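Local coordinates for protein NAD nucleotidase (Haemophilus influenzae, PDB 3ZTV) that degrades NAD to adenosine and nicotinamide riboside in the periplasm, acting as both a pyrophosphatase and a 5'-nucleotidase, with AMP as its preferred substrate, at residues Thr394-Leu399 against Tyr468-Arg473; Phe78-Gly83 against Val421-Ala426; Ala204-Asn209 against Val261-Ala266; Glu501-Asp504 against Arg508-Val511; Gln38-Ile43 against Gly307-Leu312. All coordinates share one frame; numbering follows the deposited sequence.

Contact 1: Thr394-Leu399 against Tyr468-Arg473; sequences TMYNEL and YGAGIR
In the C-terminal domain of this 5'-nucleotidase, the C-terminal part of the helix that begins at residue 386 packs against strand 467-470, an outermost strand of a five-stranded mixed sheet, just where the chain bends through Gly471 into strand 472-477 of a second sheet. Tyr396 carries the helix side of this buried contact; it meets Ala470 at the strand end and Gly471 in the turn, and the CA atoms of Tyr396 and Ala470 are 6.3 Å apart. The aliphatic root of the tyrosine does the apolar packing, with Tyr396 CB lying 3.8 Å from Ala470 CB. CG anti to the backbone N (chi1 179°) carries the ring from this methyl contact toward the Ala470-Gly471 backbone. No hydrogen bond joins the two segments. Gly471 takes a positive phi of 76° and brings its CA close to the ring. Around them, Thr405 of strand 404-408 touches both Tyr396 and Ala470, and Lys495 makes a cation-pi contact with the tyrosine. The ring atoms CD1 and CE1 meet the bend obliquely: Tyr396 CD1 is 3.7 Å from Ala470 O, and Tyr396 CE1 is 4.0 Å from Gly471 CA.

Contact 2: Phe78-Gly83 against Val421-Ala426; sequences FTLFGG and VTFNDA
A single methyl group of Leu80 sits almost exactly over the centre of the Phe423 ring, and this CH-pi contact links two parts of the chain more than 330 residues apart. Leu80 CD2 lies 3.6 Å from the centroid of the Phe423 ring and only 4° off the ring normal, so that all six ring carbons are nearly equidistant from it; the closest is Phe423 CD2, at 3.7 Å from Leu80 CD2. The leucine and phenylalanine side chains run in opposite senses, the leucine reaching across one face with its CD2 branch. Thr79 adds a second methyl: its chi1, measured to OG1, is -49°, which puts OG1 beside the backbone N and CG2 anti to it, and Thr79 CG2 comes obliquely to within 3.9 Å of Phe423 CE2. The hydroxyl is hydrogen-bonded to Glu547, so the threonine offers its apolar branch to the ring while its polar branch is engaged by another part of the chain.

Phe423 opens helix 423-429, and the start of that helix is fixed by a capping box. Asp425 N donates to Thr422 OG1 at 3.1 Å, and Thr422 N donates to Asp425 OD2 at 2.9 Å, approaching from above the carboxylate plane. Residues 78-83 belong to the calcineurin-like phosphoesterase region and residues 421-426 to the C-terminal domain, so the contact bridges the two. Helix 545-555 borders it through Ile550, which touches both Thr79 and Phe423, while Leu80 also packs on Lys350 and Leu353 of helix 337-353.

Contact 3: Ala204-Asn209 against Val261-Ala266; sequences AGSEKN and VMEGWA
Val261 begins the contact on strand 258-263 by turning its side chain toward the first turn of helix 206-215. Its CG1 branch lies 4.3 Å from Asn209 CB, and its CG2 branch lies 4.2 Å from Asn209 O, so a branched apolar group rests against the root and backbone of the asparagine and not against its amide, which is hydrogen-bonded to Ser202 and Thr224. Met262 points its side chain away, as the alternation of a strand requires.

Glu263 returns to the helix side. With CG anti to the backbone N (chi1 -166°) and the chain extended beyond it, the carboxylate is carried up to the helix start, where Glu263 OE1 lies 3.4 Å from Ser206 OG. This is a long, weak hydrogen bond at most; the strongest partner of the serine hydroxyl is Tyr231, and Ser227 is also bonded to it. The carboxylate is fixed from outside the two segments, OE1 by Ser227 OG and the backbone N of Tyr229, OE2 by the backbone N of His228.

The helix starts after Gly205, its N-cap residue, directly behind the loop that follows strand 198-203. Strand, short loop and helix beside the next parallel strands form the alpha/beta arrangement of the calcineurin-like metallophosphoesterase domain. By nearest atoms, the Glu263 side chain lies about 7 Å from a bound zinc ion and about 4 Å from the side chain of the zinc ligand Asp20, which places it beside the metal site, next to a first-shell ligand.

Contact 4: Glu501-Asp504 against Arg508-Val511; sequences EPID and RYLV
Pro502 is linked to Tyr509 through a water at the end of strand 500-502, an edge strand of a four-stranded sheet in the C-terminal domain, from which a short connection returns as strand 508-514 of the neighbouring five-stranded sheet. The two segments are only four residues apart in sequence, and the Tyr509 phenol reaches the backbone of residues 502-504. The proline takes part through its carbonyl and not its ring: the water donates to Pro502 O at 2.9 Å and also lies 2.6 Å from Tyr509 OH, bridging the strand end to the phenol.

Ile503 supplies the apolar side. Its chi1 of -165° sets CG1 anti to the backbone N, and this branch crosses the phenol end obliquely, with Ile503 CG1 3.7 Å from Tyr509 CE1. The isoleucine is also packed on Val490 and Val492 of strand 487-493 and on Val446 and Lys447 of helix 443-460.

Asp504 makes the direct polar link with its backbone, while its carboxylate turns to the connecting loop, where OD1 accepts from Asn506 N. Beside the ring, Asp504 O lies 3.5 Å from Tyr509 CE1, near the ring plane. The phenol oxygen is held by a backbone amide and a water that both approach at the edge of the ring, in its plane, an arrangement that should restrain the ring's tilt. The hydrogen bond from the amide is fairly straight: Asp504 N donates to Tyr509 OH over 2.9 Å, with an angle of 162° at the hydrogen.

Contact 5: Gln38-Ile43 against Gly307-Leu312; sequences QTKVDI and GKWAEL
Two first torsions, chi1 -74° for Lys40 and -69° for Trp309, set CG of each residue anti to its own carbonyl carbon and send the lysine chain and the indole into one another's path. Beyond CG the lysine is fully extended and crosses the indole at about a right angle, laying its methylenes and then its ammonium group over one face. Lys40 CG and CD lie above the CE3 side of the six-membered ring, CG being 3.7 Å from Trp309 CE3. The chain then advances across the fused bond: Lys40 CE is 3.5 Å from the centroid of the five-membered ring of Trp309, a CH-pi contact. Lys40 NZ, also 3.5 Å from that centroid and over the face, completes a cation-pi interaction.

Gln38 approaches from a different side, at the edge of the indole. Its CG lies in the ring plane, 3.8 Å from Trp309 CH2, and Gln38 O is 3.6 Å from Trp309 CZ3. The strands cross at -67°, their axes 8.5 Å apart at closest approach, so these side chains and not strand pairing connect them. Strand 301-303, the antiparallel partner of strand 309-311, lies alongside and offers Gln301 to the backbone of Lys40, while Arg31 of strand 28-34 touches both Lys40 and Trp309.

No hydrogen bond joins the segments. Attraction comes from the lysine charge against the electron-rich indole face and from close methylene packing; the indole face is one partner of the ammonium group, beside a long, weak ion pair with Glu29.

How the contacts relate
Contacts 1 and 4 lie in the C-terminal domain, with centres 13 Å apart, and both reach the two sheets containing strands 467-470 and 472-477; contact 4 follows contact 1 along the chain. Contact 3 lies near the zinc ions in the phosphoesterase domain, its centre 30 Å from that of contact 1 and on the opposite side of the chain's centre. Contact 2 joins the phosphoesterase and C-terminal regions; its segments also alternate along the chain with those of contacts 1 and 5. Contact 5 encloses contact 3 in sequence, and the two touch where Trp265 CZ3 meets Ile43 CD1 at 4.0 Å. The set thus spans metal domain, interdomain junction and C-terminal domain.

Contact 1: Thr394-Leu399 against Tyr468-Arg473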
# COMPACT_ATOMS: atom_id res chain seq x y z
N THR A 394 2.62 28.57 -20.40
CA THR A 394 2.31 27.32 -21.10
C THR A 394 2.87 26.12 -20.32
O THR A 394 2.26 25.05 -20.30
CB THR A 394 2.82 27.31 -22.57
OG1 THR A 394 4.24 27.18 -22.60
CG2 THR A 394 2.39 28.59 -23.31
N MET A 395 4.01 26.32 -19.68
CA MET A 395 4.61 25.28 -18.85
C MET A 395 3.81 25.06 -17.56
O MET A 395 3.60 23.93 -17.12
CB MET A 395 6.05 25.68 -18.51
CG MET A 395 6.93 25.82 -19.75
SD MET A 395 8.37 26.89 -19.53
CE MET A 395 9.37 25.84 -18.49
N TYR A 396 3.38 26.16 -16.96
CA TYR A 396 2.62 26.12 -15.71
C TYR A 396 1.31 25.35 -15.90
O TYR A 396 0.86 24.63 -15.01
CB TYR A 396 2.35 27.55 -15.25
CG TYR A 396 1.55 27.71 -13.98
CD1 TYR A 396 2.16 27.69 -12.73
CD2 TYR A 396 0.18 27.91 -14.03
CE1 TYR A 396 1.43 27.87 -11.57
CE2 TYR A 396 -0.56 28.09 -12.88
CZ TYR A 396 0.07 28.07 -11.66
OH TYR A 396 -0.68 28.24 -10.51
N ASN A 397 0.73 25.47 -17.09
CA ASN A 397 -0.53 24.82 -17.42
C ASN A 397 -0.45 23.29 -17.55
O ASN A 397 -1.47 22.62 -17.50
CB ASN A 397 -1.08 25.42 -18.72
CG ASN A 397 -2.34 24.73 -19.19
OD1 ASN A 397 -3.41 24.91 -18.61
ND2 ASN A 397 -2.23 23.96 -20.27
N GLU A 398 0.75 22.75 -17.70
CA GLU A 398 0.91 21.31 -17.93
C GLU A 398 0.52 20.43 -16.74
O GLU A 398 -0.18 19.43 -16.91
CB GLU A 398 2.35 20.97 -18.33
CG GLU A 398 2.69 21.29 -19.78
CD GLU A 398 2.16 20.26 -20.76
OE1 GLU A 398 1.34 19.41 -20.37
OE2 GLU A 398 2.58 20.31 -21.93
N LEU A 399 0.98 20.79 -15.55
CA LEU A 399 0.86 19.94 -14.36
C LEU A 399 0.01 20.59 -13.29
O LEU A 399 0.30 21.69 -12.83
CB LEU A 399 2.25 19.64 -13.78
CG LEU A 399 3.29 19.03 -14.72
CD1 LEU A 399 4.60 18.80 -13.99
CD2 LEU A 399 2.77 17.73 -15.31
N TYR A 468 11.96 34.75 -16.17
CA TYR A 468 10.57 35.20 -16.03
C TYR A 468 9.76 33.98 -15.62
O TYR A 468 10.08 32.86 -16.02
CB TYR A 468 10.03 35.74 -17.35
CG TYR A 468 10.71 36.99 -17.87
CD1 TYR A 468 11.94 36.93 -18.51
CD2 TYR A 468 10.12 38.24 -17.71
CE1 TYR A 468 12.56 38.07 -18.99
CE2 TYR A 468 10.74 39.39 -18.18
CZ TYR A 468 11.96 39.30 -18.82
OH TYR A 468 12.59 40.44 -19.30
N GLY A 469 8.71 34.19 -14.84
CA GLY A 469 7.94 33.09 -14.29
C GLY A 469 6.44 33.18 -14.43
O GLY A 469 5.87 34.23 -14.77
N ALA A 470 5.79 32.05 -14.17
CA ALA A 470 4.35 31.95 -14.08
C ALA A 470 4.02 31.38 -12.71
O ALA A 470 4.66 30.43 -12.27
CB ALA A 470 3.80 31.05 -15.18
N GLY A 471 3.03 31.96 -12.03
CA GLY A 471 2.74 31.56 -10.66
C GLY A 471 3.74 32.11 -9.66
O GLY A 471 3.64 31.86 -8.45
N ILE A 472 4.73 32.85 -10.18
CA ILE A 472 5.72 33.55 -9.37
C ILE A 472 5.97 34.90 -10.02
O ILE A 472 6.01 35.00 -11.24
CB ILE A 472 7.05 32.75 -9.23
CG1 ILE A 472 8.00 33.47 -8.27
CG2 ILE A 472 7.69 32.53 -10.60
CD1 ILE A 472 9.19 32.63 -7.80
N ARG A 473 6.12 35.93 -9.20
CA ARG A 473 6.44 37.26 -9.70
C ARG A 473 7.41 37.90 -8.73
O ARG A 473 7.41 37.58 -7.54
CB ARG A 473 5.18 38.11 -9.88
CG ARG A 473 4.44 38.44 -8.60
CD ARG A 473 3.11 39.10 -8.89
NE ARG A 473 2.45 39.56 -7.67
CZ ARG A 473 1.18 39.96 -7.61
NH1 ARG A 473 0.43 39.94 -8.69
NH2 ARG A 473 0.67 40.38 -6.45

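Contact 2: Phe78-Gly83 against Val421-Ala426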
# COMPACT_ATOMS: atom_id res chain seq x y z
N PHE A 78 1.12 12.44 -32.57
CA PHE A 78 0.05 12.27 -31.60
C PHE A 78 -0.99 13.38 -31.73
O PHE A 78 -2.17 13.12 -31.92
CB PHE A 78 0.53 12.23 -30.15
CG PHE A 78 -0.60 12.22 -29.19
CD1 PHE A 78 -1.42 11.12 -29.12
CD2 PHE A 78 -0.93 13.35 -28.46
CE1 PHE A 78 -2.51 11.10 -28.28
CE2 PHE A 78 -2.02 13.33 -27.62
CZ PHE A 78 -2.81 12.21 -27.53
N THR A 79 -0.52 14.62 -31.59
CA THR A 79 -1.38 15.79 -31.51
C THR A 79 -2.40 15.89 -32.63
O THR A 79 -3.56 16.20 -32.39
CB THR A 79 -0.51 17.06 -31.50
OG1 THR A 79 0.53 16.91 -30.53
CG2 THR A 79 -1.35 18.29 -31.18
N LEU A 80 -1.97 15.61 -33.85
CA LEU A 80 -2.84 15.84 -35.01
C LEU A 80 -3.72 14.65 -35.35
O LEU A 80 -4.63 14.77 -36.18
CB LEU A 80 -2.01 16.26 -36.22
CG LEU A 80 -1.21 17.54 -35.99
CD1 LEU A 80 -0.28 17.83 -37.16
CD2 LEU A 80 -2.14 18.71 -35.75
N PHE A 81 -3.46 13.51 -34.70
CA PHE A 81 -4.19 12.28 -35.00
C PHE A 81 -4.87 11.63 -33.80
O PHE A 81 -5.59 10.64 -33.97
CB PHE A 81 -3.27 11.27 -35.69
CG PHE A 81 -2.68 11.78 -36.97
CD1 PHE A 81 -3.43 11.78 -38.14
CD2 PHE A 81 -1.40 12.32 -37.00
CE1 PHE A 81 -2.91 12.29 -39.33
CE2 PHE A 81 -0.87 12.82 -38.18
CZ PHE A 81 -1.63 12.80 -39.35
N GLY A 82 -4.65 12.16 -32.60
CA GLY A 82 -5.29 11.64 -31.40
C GLY A 82 -4.98 10.18 -31.11
O GLY A 82 -5.80 9.48 -30.50
N GLY A 83 -3.82 9.70 -31.56
CA GLY A 83 -3.41 8.33 -31.28
C GLY A 83 -3.61 7.35 -32.42
O GLY A 83 -3.09 6.23 -32.37
N VAL A 421 -2.45 31.49 -34.72
CA VAL A 421 -1.34 30.62 -34.34
C VAL A 421 -1.64 29.20 -34.81
O VAL A 421 -2.66 28.62 -34.42
CB VAL A 421 -1.13 30.59 -32.80
CG1 VAL A 421 0.01 29.66 -32.44
CG2 VAL A 421 -0.87 31.99 -32.28
N THR A 422 -0.77 28.65 -35.65
CA THR A 422 -0.92 27.28 -36.14
C THR A 422 -0.04 26.32 -35.33
O THR A 422 0.80 26.75 -34.55
CB THR A 422 -0.53 27.18 -37.63
OG1 THR A 422 0.89 27.34 -37.76
CG2 THR A 422 -1.24 28.27 -38.45
N PHE A 423 -0.23 25.03 -35.55
CA PHE A 423 0.63 24.03 -34.92
C PHE A 423 2.09 24.25 -35.31
O PHE A 423 2.98 24.19 -34.46
CB PHE A 423 0.18 22.61 -35.28
CG PHE A 423 -1.20 22.28 -34.81
CD1 PHE A 423 -2.30 22.59 -35.59
CD2 PHE A 423 -1.41 21.67 -33.57
CE1 PHE A 423 -3.59 22.29 -35.17
CE2 PHE A 423 -2.69 21.37 -33.14
CZ PHE A 423 -3.79 21.68 -33.94
N ASN A 424 2.34 24.53 -36.59
CA ASN A 424 3.70 24.80 -37.05
C ASN A 424 4.30 25.99 -36.34
O ASN A 424 5.49 25.99 -36.00
CB ASN A 424 3.72 25.09 -38.56
CG ASN A 424 3.60 23.85 -39.40
OD1 ASN A 424 4.12 22.80 -39.06
ND2 ASN A 424 2.92 23.98 -40.53
N ASP A 425 3.48 27.01 -36.11
CA ASP A 425 3.95 28.22 -35.45
C ASP A 425 4.54 27.94 -34.07
O ASP A 425 5.52 28.57 -33.67
CB ASP A 425 2.83 29.25 -35.33
CG ASP A 425 2.40 29.82 -36.68
OD1 ASP A 425 3.17 29.74 -37.66
OD2 ASP A 425 1.29 30.37 -36.74
N ALA A 426 3.94 27.01 -33.33
CA ALA A 426 4.46 26.66 -32.00
C ALA A 426 5.88 26.12 -32.07
O ALA A 426 6.73 26.45 -31.24
CB ALA A 426 3.54 25.66 -31.31

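Contact 3: Ala204-Asn209 against Val261-Ala266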
# COMPACT_ATOMS: atom_id res chain seq x y z
N ALA A 204 6.62 0.85 -14.58
CA ALA A 204 6.93 1.46 -13.28
C ALA A 204 8.26 2.22 -13.26
O ALA A 204 8.52 2.95 -12.30
CB ALA A 204 6.93 0.40 -12.17
N GLY A 205 9.07 2.05 -14.31
CA GLY A 205 10.40 2.63 -14.35
C GLY A 205 11.48 1.70 -13.81
O GLY A 205 11.20 0.80 -12.99
N SER A 206 12.72 1.90 -14.24
CA SER A 206 13.81 1.04 -13.81
C SER A 206 13.96 0.97 -12.29
O SER A 206 14.15 -0.12 -11.74
CB SER A 206 15.13 1.45 -14.46
OG SER A 206 15.18 1.05 -15.82
N GLU A 207 13.86 2.10 -11.60
CA GLU A 207 14.12 2.10 -10.16
C GLU A 207 13.13 1.19 -9.44
O GLU A 207 13.52 0.34 -8.64
CB GLU A 207 14.07 3.52 -9.60
CG GLU A 207 14.36 3.60 -8.10
CD GLU A 207 14.27 5.01 -7.55
OE1 GLU A 207 13.25 5.69 -7.79
OE2 GLU A 207 15.23 5.44 -6.87
N LYS A 208 11.84 1.37 -9.74
CA LYS A 208 10.80 0.58 -9.08
C LYS A 208 10.86 -0.88 -9.51
O LYS A 208 10.67 -1.78 -8.70
CB LYS A 208 9.42 1.19 -9.33
CG LYS A 208 8.27 0.39 -8.74
CD LYS A 208 8.28 0.33 -7.21
CE LYS A 208 8.15 1.70 -6.59
NZ LYS A 208 7.99 1.60 -5.11
N ASN A 209 11.15 -1.14 -10.78
CA ASN A 209 11.27 -2.51 -11.27
C ASN A 209 12.46 -3.27 -10.65
O ASN A 209 12.37 -4.48 -10.39
CB ASN A 209 11.33 -2.57 -12.80
CG ASN A 209 9.99 -2.27 -13.45
OD1 ASN A 209 8.95 -2.28 -12.78
ND2 ASN A 209 10.02 -2.03 -14.75
N VAL A 261 15.94 -7.87 -15.54
CA VAL A 261 15.26 -6.58 -15.76
C VAL A 261 15.93 -5.87 -16.93
O VAL A 261 17.16 -5.77 -16.99
CB VAL A 261 15.41 -5.69 -14.50
CG1 VAL A 261 14.76 -4.32 -14.72
CG2 VAL A 261 14.85 -6.38 -13.26
N MET A 262 15.14 -5.34 -17.86
CA MET A 262 15.74 -4.60 -18.97
C MET A 262 14.77 -3.62 -19.61
O MET A 262 13.56 -3.86 -19.63
CB MET A 262 16.33 -5.54 -20.03
CG MET A 262 15.32 -6.26 -20.90
SD MET A 262 14.38 -7.56 -20.06
CE MET A 262 13.67 -8.36 -21.49
N GLU A 263 15.31 -2.52 -20.13
CA GLU A 263 14.57 -1.50 -20.87
C GLU A 263 15.21 -1.37 -22.26
O GLU A 263 16.32 -1.88 -22.50
CB GLU A 263 14.63 -0.17 -20.13
CG GLU A 263 13.64 0.89 -20.60
CD GLU A 263 13.49 2.04 -19.63
OE1 GLU A 263 14.41 2.31 -18.83
OE2 GLU A 263 12.44 2.70 -19.66
N GLY A 264 14.51 -0.68 -23.17
CA GLY A 264 14.95 -0.51 -24.55
C GLY A 264 15.07 0.95 -24.97
O GLY A 264 14.60 1.35 -26.04
N TRP A 265 15.74 1.74 -24.14
CA TRP A 265 15.97 3.16 -24.44
C TRP A 265 14.62 3.87 -24.63
O TRP A 265 13.75 3.75 -23.76
CB TRP A 265 16.91 3.30 -25.65
CG TRP A 265 17.74 4.57 -25.67
CD1 TRP A 265 17.78 5.54 -24.70
CD2 TRP A 265 18.66 4.98 -26.69
NE1 TRP A 265 18.66 6.53 -25.07
CE2 TRP A 265 19.21 6.21 -26.28
CE3 TRP A 265 19.07 4.42 -27.90
CZ2 TRP A 265 20.15 6.90 -27.06
CZ3 TRP A 265 19.99 5.10 -28.67
CH2 TRP A 265 20.52 6.34 -28.25
N ALA A 266 14.43 4.61 -25.72
CA ALA A 266 13.15 5.27 -26.00
C ALA A 266 13.11 5.74 -27.45
O ALA A 266 14.07 5.57 -28.20
CB ALA A 266 12.94 6.45 -25.05

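Contact 4: Glu501-Asp504 against Arg508-Val511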
# COMPACT_ATOMS: atom_id res chain seq x y z
N GLU A 501 0.70 35.45 -2.61
CA GLU A 501 1.21 35.46 -1.25
C GLU A 501 2.73 35.59 -1.28
O GLU A 501 3.36 35.24 -2.28
CB GLU A 501 0.85 34.14 -0.55
CG GLU A 501 -0.64 33.83 -0.51
CD GLU A 501 -0.93 32.46 0.08
OE1 GLU A 501 -0.08 31.55 -0.05
OE2 GLU A 501 -2.01 32.29 0.69
N PRO A 502 3.33 36.09 -0.19
CA PRO A 502 4.79 36.13 -0.12
C PRO A 502 5.36 34.72 -0.20
O PRO A 502 4.78 33.80 0.36
CB PRO A 502 5.07 36.76 1.25
CG PRO A 502 3.80 36.60 2.02
CD PRO A 502 2.69 36.61 1.03
N ILE A 503 6.48 34.55 -0.89
CA ILE A 503 7.13 33.24 -0.90
C ILE A 503 7.58 32.91 0.51
O ILE A 503 7.94 33.81 1.28
CB ILE A 503 8.31 33.17 -1.90
CG1 ILE A 503 8.71 31.71 -2.16
CG2 ILE A 503 9.50 33.98 -1.39
CD1 ILE A 503 9.63 31.53 -3.37
N ASP A 504 7.55 31.62 0.85
CA ASP A 504 7.95 31.13 2.17
C ASP A 504 9.28 30.39 2.03
O ASP A 504 9.35 29.35 1.36
CB ASP A 504 6.87 30.19 2.71
CG ASP A 504 7.18 29.65 4.09
OD1 ASP A 504 8.35 29.68 4.52
OD2 ASP A 504 6.23 29.17 4.75
N ARG A 508 8.39 23.84 0.71
CA ARG A 508 8.88 23.14 -0.47
C ARG A 508 7.88 23.28 -1.61
O ARG A 508 6.75 22.82 -1.51
CB ARG A 508 9.15 21.67 -0.14
CG ARG A 508 10.31 21.46 0.83
CD ARG A 508 10.47 20.00 1.24
NE ARG A 508 11.10 19.18 0.21
CZ ARG A 508 10.57 18.07 -0.29
NH1 ARG A 508 9.40 17.63 0.15
NH2 ARG A 508 11.22 17.38 -1.23
N TYR A 509 8.31 23.95 -2.68
CA TYR A 509 7.49 24.18 -3.85
C TYR A 509 7.81 23.19 -4.96
O TYR A 509 8.96 22.78 -5.10
CB TYR A 509 7.73 25.60 -4.39
CG TYR A 509 7.30 26.69 -3.43
CD1 TYR A 509 8.19 27.20 -2.49
CD2 TYR A 509 6.02 27.21 -3.47
CE1 TYR A 509 7.80 28.20 -1.61
CE2 TYR A 509 5.62 28.20 -2.59
CZ TYR A 509 6.52 28.69 -1.67
OH TYR A 509 6.11 29.68 -0.79
N LEU A 510 6.80 22.81 -5.74
CA LEU A 510 7.06 22.06 -6.97
C LEU A 510 7.27 23.08 -8.08
O LEU A 510 6.36 23.84 -8.43
CB LEU A 510 5.93 21.10 -7.31
CG LEU A 510 6.20 20.19 -8.52
CD1 LEU A 510 7.36 19.26 -8.25
CD2 LEU A 510 4.96 19.39 -8.86
N VAL A 511 8.49 23.08 -8.61
CA VAL A 511 8.94 24.09 -9.56
C VAL A 511 9.20 23.45 -10.92
O VAL A 511 9.90 22.44 -11.01
CB VAL A 511 10.24 24.76 -9.05
CG1 VAL A 511 10.81 25.69 -10.10
CG2 VAL A 511 9.98 25.49 -7.73
O HOH W 1 3.98 31.18 -0.66

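Contact 5: Gln38-Ile43 against Gly307-Leu312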
# COMPACT_ATOMS: atom_id res chain seq x y z
N GLN A 38 33.13 12.53 -33.43
CA GLN A 38 31.71 12.76 -33.19
C GLN A 38 30.97 12.87 -34.51
O GLN A 38 31.37 13.64 -35.40
CB GLN A 38 31.46 14.00 -32.33
CG GLN A 38 29.99 14.35 -32.19
CD GLN A 38 29.64 14.93 -30.84
OE1 GLN A 38 29.32 16.11 -30.72
NE2 GLN A 38 29.68 14.09 -29.81
N THR A 39 29.90 12.10 -34.64
CA THR A 39 29.22 11.90 -35.90
C THR A 39 27.72 11.99 -35.69
O THR A 39 27.16 11.33 -34.80
CB THR A 39 29.58 10.52 -36.49
OG1 THR A 39 31.01 10.39 -36.56
CG2 THR A 39 28.98 10.33 -37.87
N LYS A 40 27.05 12.82 -36.48
CA LYS A 40 25.60 12.90 -36.47
C LYS A 40 25.05 11.80 -37.36
O LYS A 40 25.50 11.63 -38.49
CB LYS A 40 25.11 14.25 -36.99
CG LYS A 40 25.28 15.43 -36.04
CD LYS A 40 24.74 16.71 -36.67
CE LYS A 40 24.80 17.88 -35.70
NZ LYS A 40 24.27 19.13 -36.32
N VAL A 41 24.09 11.05 -36.82
CA VAL A 41 23.44 9.95 -37.54
C VAL A 41 21.95 9.99 -37.25
O VAL A 41 21.51 10.65 -36.30
CB VAL A 41 24.01 8.58 -37.10
CG1 VAL A 41 25.52 8.53 -37.34
CG2 VAL A 41 23.68 8.28 -35.64
N ASP A 42 21.16 9.29 -38.07
CA ASP A 42 19.74 9.11 -37.80
C ASP A 42 19.49 7.73 -37.21
O ASP A 42 20.08 6.74 -37.68
CB ASP A 42 18.92 9.28 -39.08
CG ASP A 42 18.94 10.71 -39.59
OD1 ASP A 42 18.90 11.63 -38.75
OD2 ASP A 42 19.01 10.90 -40.82
N ILE A 43 18.63 7.67 -36.20
CA ILE A 43 18.24 6.41 -35.57
C ILE A 43 16.72 6.30 -35.45
O ILE A 43 16.00 7.30 -35.46
CB ILE A 43 18.83 6.24 -34.15
CG1 ILE A 43 18.56 7.47 -33.28
CG2 ILE A 43 20.33 5.96 -34.22
CD1 ILE A 43 18.83 7.25 -31.79
N GLY A 307 33.47 24.64 -38.83
CA GLY A 307 32.40 24.43 -37.88
C GLY A 307 31.10 23.92 -38.47
O GLY A 307 30.06 23.95 -37.82
N LYS A 308 31.16 23.44 -39.71
CA LYS A 308 29.96 22.95 -40.39
C LYS A 308 29.89 21.42 -40.41
O LYS A 308 30.88 20.74 -40.65
CB LYS A 308 29.89 23.49 -41.82
CG LYS A 308 29.68 25.00 -41.89
CD LYS A 308 29.54 25.47 -43.33
CE LYS A 308 28.56 24.60 -44.12
NZ LYS A 308 27.20 24.57 -43.51
N TRP A 309 28.70 20.89 -40.16
CA TRP A 309 28.47 19.45 -40.22
C TRP A 309 28.32 19.01 -41.67
O TRP A 309 27.44 19.48 -42.38
CB TRP A 309 27.26 19.07 -39.38
CG TRP A 309 27.53 19.26 -37.91
CD1 TRP A 309 27.35 20.40 -37.17
CD2 TRP A 309 28.06 18.28 -37.01
NE1 TRP A 309 27.74 20.18 -35.87
CE2 TRP A 309 28.18 18.89 -35.75
CE3 TRP A 309 28.45 16.95 -37.15
CZ2 TRP A 309 28.67 18.21 -34.63
CZ3 TRP A 309 28.94 16.28 -36.05
CH2 TRP A 309 29.04 16.91 -34.80
N ALA A 310 29.19 18.11 -42.11
CA ALA A 310 29.21 17.68 -43.51
C ALA A 310 29.27 16.16 -43.64
O ALA A 310 29.88 15.48 -42.82
CB ALA A 310 30.39 18.33 -44.25
N GLU A 311 28.65 15.63 -44.69
CA GLU A 311 28.66 14.19 -44.94
C GLU A 311 30.04 13.65 -45.28
O GLU A 311 30.77 14.23 -46.09
CB GLU A 311 27.70 13.85 -46.08
CG GLU A 311 26.25 14.09 -45.74
CD GLU A 311 25.65 13.02 -44.85
OE1 GLU A 311 26.29 11.96 -44.64
OE2 GLU A 311 24.52 13.23 -44.35
N LEU A 312 30.39 12.52 -44.67
CA LEU A 312 31.61 11.80 -45.02
C LEU A 312 31.56 11.38 -46.48
O LEU A 312 30.49 11.14 -47.03
CB LEU A 312 31.78 10.57 -44.12
CG LEU A 312 32.06 10.86 -42.65
CD1 LEU A 312 32.14 9.57 -41.85
CD2 LEU A 312 33.34 11.67 -42.50